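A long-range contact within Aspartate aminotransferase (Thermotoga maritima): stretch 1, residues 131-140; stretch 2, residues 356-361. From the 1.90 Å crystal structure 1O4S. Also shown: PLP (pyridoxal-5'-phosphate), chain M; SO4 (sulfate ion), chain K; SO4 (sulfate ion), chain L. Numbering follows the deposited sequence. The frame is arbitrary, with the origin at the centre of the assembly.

Stretch 1 131-140: FSPVWVSYIP
Stretch 2, residues 356-361: SAFLKP

This is a small, mostly apolar loop-to-loop contact, pinned by one backbone hydrogen bond and bridged by two waters, which buries 395 Å² summed over both stretches. The stretches run in opposite directions, pairing P133 with K360, V134 with F358 and V136 with A357; the CA atoms of V134 and F358 lie 4.8 Å apart. V134 N donates to F358 O at 2.9 Å with an N-H...O angle of 162°, and two CA-H...O contacts flank that bond: P133 CA to F358 O and F358 CA to V134 O, both 3.3 Å.

Stretch 1 leaves a strand at S132, passes a cis peptide bond before P133 (phi/psi -53/136), stays extended through V134 (-129/136), then makes a type I turn from W135 to Y138, where a helix starts. Stretch 2 leaves a 3-10 segment; L359 N bonds back to S356 O at 3.1 Å. F358 (-104/18) precedes L359 with positive phi (61/29) and K360 (-136/81).

F358 (chi1 m, -50°; chi2 -84°) is covered most, losing 85 Å²; it, V134 and P133 are buried, whereas V136 and L359 remain exposed. V134 O and W135 CA lie at its ring edge, and V136 CG1 lies obliquely, 4.2 Å from F358 CE1. V136 (chi1 m) also sets CG1 4.3 Å from A357 CB, a small side chain. L359 (m, t) brings CD1 to 3.9 Å from V134 CG1 (chi1 p) and 3.7 Å from I139 CD1 (m, t), a branched aliphatic cluster. P133 CG packs on K360 CB at 3.6 Å; the lysine (t, p, t, t) starts toward stretch 1, but its end leads away, and K360 NZ donates to sulfate L O1 at 2.8 Å.

Water 1 links S132 OG (chi1 p; 2.5 Å) to L359 O (2.9 Å). Water 2 donates to V134 O (2.9 Å) and A357 O (2.5 Å). The CA-to-CB bond of W135 (chi1 t, chi2 50°) points away; PLP N1 lies over one ring face, 3.6 Å from W135 CZ3.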

# COMPACT_ATOMS: atom_id res chain seq x y z
N PHE B 131 1.97 23.47 -6.26
CA PHE B 131 2.95 24.49 -6.53
C PHE B 131 4.17 23.85 -7.16
O PHE B 131 4.76 22.94 -6.59
CB PHE B 131 3.32 25.22 -5.23
CG PHE B 131 2.16 25.91 -4.57
CD1 PHE B 131 1.53 25.36 -3.47
CD2 PHE B 131 1.65 27.10 -5.11
CE1 PHE B 131 0.43 25.98 -2.87
CE2 PHE B 131 0.54 27.73 -4.52
CZ PHE B 131 -0.07 27.17 -3.39
N SER B 132 4.54 24.31 -8.35
CA SER B 132 5.73 23.82 -9.02
C SER B 132 6.85 24.84 -8.70
O SER B 132 6.54 25.98 -8.41
CB SER B 132 5.50 23.69 -10.52
OG SER B 132 5.34 24.97 -11.12
N PRO B 133 8.13 24.44 -8.73
CA PRO B 133 8.56 23.03 -8.95
C PRO B 133 7.91 22.02 -8.01
O PRO B 133 7.80 22.27 -6.82
CB PRO B 133 10.09 23.08 -8.73
CG PRO B 133 10.47 24.51 -9.05
CD PRO B 133 9.28 25.36 -8.61
N VAL B 134 7.47 20.88 -8.55
CA VAL B 134 6.62 19.97 -7.77
C VAL B 134 7.14 18.54 -7.79
O VAL B 134 7.55 18.05 -8.82
CB VAL B 134 5.15 20.03 -8.27
CG1 VAL B 134 5.01 19.42 -9.65
CG2 VAL B 134 4.18 19.34 -7.27
N TRP B 135 7.13 17.88 -6.63
CA TRP B 135 7.53 16.48 -6.53
C TRP B 135 6.72 15.57 -7.49
O TRP B 135 5.53 15.78 -7.73
CB TRP B 135 7.39 15.99 -5.08
CG TRP B 135 7.88 14.60 -4.86
CD1 TRP B 135 9.10 14.07 -5.24
CD2 TRP B 135 7.19 13.55 -4.18
NE1 TRP B 135 9.19 12.76 -4.84
CE2 TRP B 135 8.04 12.41 -4.17
CE3 TRP B 135 5.94 13.44 -3.56
CZ2 TRP B 135 7.67 11.19 -3.58
CZ3 TRP B 135 5.58 12.19 -2.95
CH2 TRP B 135 6.44 11.10 -2.97
N VAL B 136 7.39 14.56 -8.01
CA VAL B 136 6.87 13.76 -9.11
C VAL B 136 5.63 12.91 -8.85
O VAL B 136 5.01 12.47 -9.81
CB VAL B 136 7.97 12.85 -9.70
CG1 VAL B 136 9.06 13.69 -10.31
CG2 VAL B 136 8.55 11.90 -8.64
N SER B 137 5.24 12.69 -7.60
CA SER B 137 4.20 11.69 -7.32
C SER B 137 2.83 12.27 -7.04
O SER B 137 1.82 11.58 -7.14
CB SER B 137 4.64 10.78 -6.15
OG SER B 137 5.22 9.57 -6.65
N TYR B 138 2.79 13.55 -6.69
CA TYR B 138 1.54 14.17 -6.29
C TYR B 138 0.46 14.11 -7.38
O TYR B 138 -0.71 13.78 -7.11
CB TYR B 138 1.79 15.64 -5.92
CG TYR B 138 2.64 15.92 -4.69
CD1 TYR B 138 2.53 15.14 -3.53
CD2 TYR B 138 3.51 17.00 -4.68
CE1 TYR B 138 3.28 15.45 -2.41
CE2 TYR B 138 4.26 17.31 -3.58
CZ TYR B 138 4.14 16.55 -2.44
OH TYR B 138 4.89 16.88 -1.33
N ILE B 139 0.86 14.48 -8.59
CA ILE B 139 -0.07 14.59 -9.69
C ILE B 139 -0.58 13.19 -10.08
O ILE B 139 -1.78 13.00 -10.20
CB ILE B 139 0.58 15.39 -10.86
CG1 ILE B 139 0.62 16.88 -10.45
CG2 ILE B 139 -0.19 15.19 -12.18
CD1 ILE B 139 1.37 17.82 -11.41
N PRO B 140 0.31 12.22 -10.28
CA PRO B 140 -0.14 10.84 -10.45
C PRO B 140 -1.19 10.43 -9.41
O PRO B 140 -2.20 9.88 -9.82
CB PRO B 140 1.16 10.06 -10.30
CG PRO B 140 2.15 10.98 -11.00
CD PRO B 140 1.77 12.33 -10.45
N SER B 356 12.69 19.57 -15.55
CA SER B 356 11.50 19.13 -16.30
C SER B 356 10.66 18.08 -15.56
O SER B 356 9.44 18.08 -15.66
CB SER B 356 11.91 18.46 -17.62
OG SER B 356 12.44 19.38 -18.51
N ALA B 357 11.32 17.18 -14.85
CA ALA B 357 10.61 16.17 -14.08
C ALA B 357 9.69 16.80 -13.01
O ALA B 357 8.68 16.22 -12.61
CB ALA B 357 11.61 15.25 -13.46
N PHE B 358 10.04 17.99 -12.55
CA PHE B 358 9.33 18.72 -11.51
C PHE B 358 8.48 19.88 -12.08
O PHE B 358 8.08 20.80 -11.35
CB PHE B 358 10.35 19.22 -10.51
CG PHE B 358 11.31 18.15 -10.03
CD1 PHE B 358 10.95 17.30 -8.98
CD2 PHE B 358 12.56 17.97 -10.63
CE1 PHE B 358 11.85 16.28 -8.50
CE2 PHE B 358 13.45 16.96 -10.19
CZ PHE B 358 13.08 16.11 -9.12
N LEU B 359 8.24 19.83 -13.39
CA LEU B 359 7.52 20.86 -14.16
C LEU B 359 8.18 22.23 -14.15
O LEU B 359 7.50 23.25 -14.28
CB LEU B 359 6.06 20.96 -13.71
CG LEU B 359 5.33 19.62 -13.66
CD1 LEU B 359 3.82 19.80 -13.37
CD2 LEU B 359 5.58 18.83 -14.94
N LYS B 360 9.50 22.27 -14.02
CA LYS B 360 10.26 23.51 -14.06
C LYS B 360 11.51 23.34 -14.92
O LYS B 360 12.61 23.11 -14.39
CB LYS B 360 10.64 23.98 -12.65
CG LYS B 360 11.22 25.40 -12.65
CD LYS B 360 10.13 26.44 -12.64
CE LYS B 360 10.73 27.83 -12.75
NZ LYS B 360 9.74 28.89 -12.53
N PRO B 361 11.32 23.43 -16.24
CA PRO B 361 12.43 23.33 -17.19
C PRO B 361 13.52 24.40 -17.01
O PRO B 361 13.27 25.46 -16.44
CB PRO B 361 11.74 23.48 -18.56
CG PRO B 361 10.28 23.09 -18.29
CD PRO B 361 10.03 23.62 -16.91
N1 PLP M . 7.09 13.85 -0.15
C2 PLP M . 8.29 14.23 -0.72
C2A PLP M . 8.29 15.56 -1.41
C3 PLP M . 9.42 13.39 -0.67
O3 PLP M . 10.48 13.75 -1.17
C4 PLP M . 9.35 12.16 0.01
C4A PLP M . 10.59 11.25 0.09
C5 PLP M . 8.10 11.83 0.60
C6 PLP M . 7.00 12.67 0.49
C5A PLP M . 7.80 10.57 1.38
O4P PLP M . 8.23 9.27 1.00
P PLP M . 7.95 7.99 1.92
O1P PLP M . 9.22 7.24 1.74
O2P PLP M . 7.67 8.40 3.30
O3P PLP M . 6.82 7.40 1.17
S SO4 K . 12.55 11.76 -5.66
O1 SO4 K . 12.64 12.90 -4.74
O2 SO4 K . 11.67 12.17 -6.76
O3 SO4 K . 13.85 11.26 -6.17
O4 SO4 K . 11.98 10.65 -4.90
S SO4 L . 12.61 31.65 -12.82
O1 SO4 L . 12.04 30.51 -12.09
O2 SO4 L . 13.82 31.23 -13.55
O3 SO4 L . 11.58 32.05 -13.79
O4 SO4 L . 12.85 32.77 -11.90
O HOH W 1 5.06 24.67 -13.63
O HOH W 2 6.66 16.49 -11.15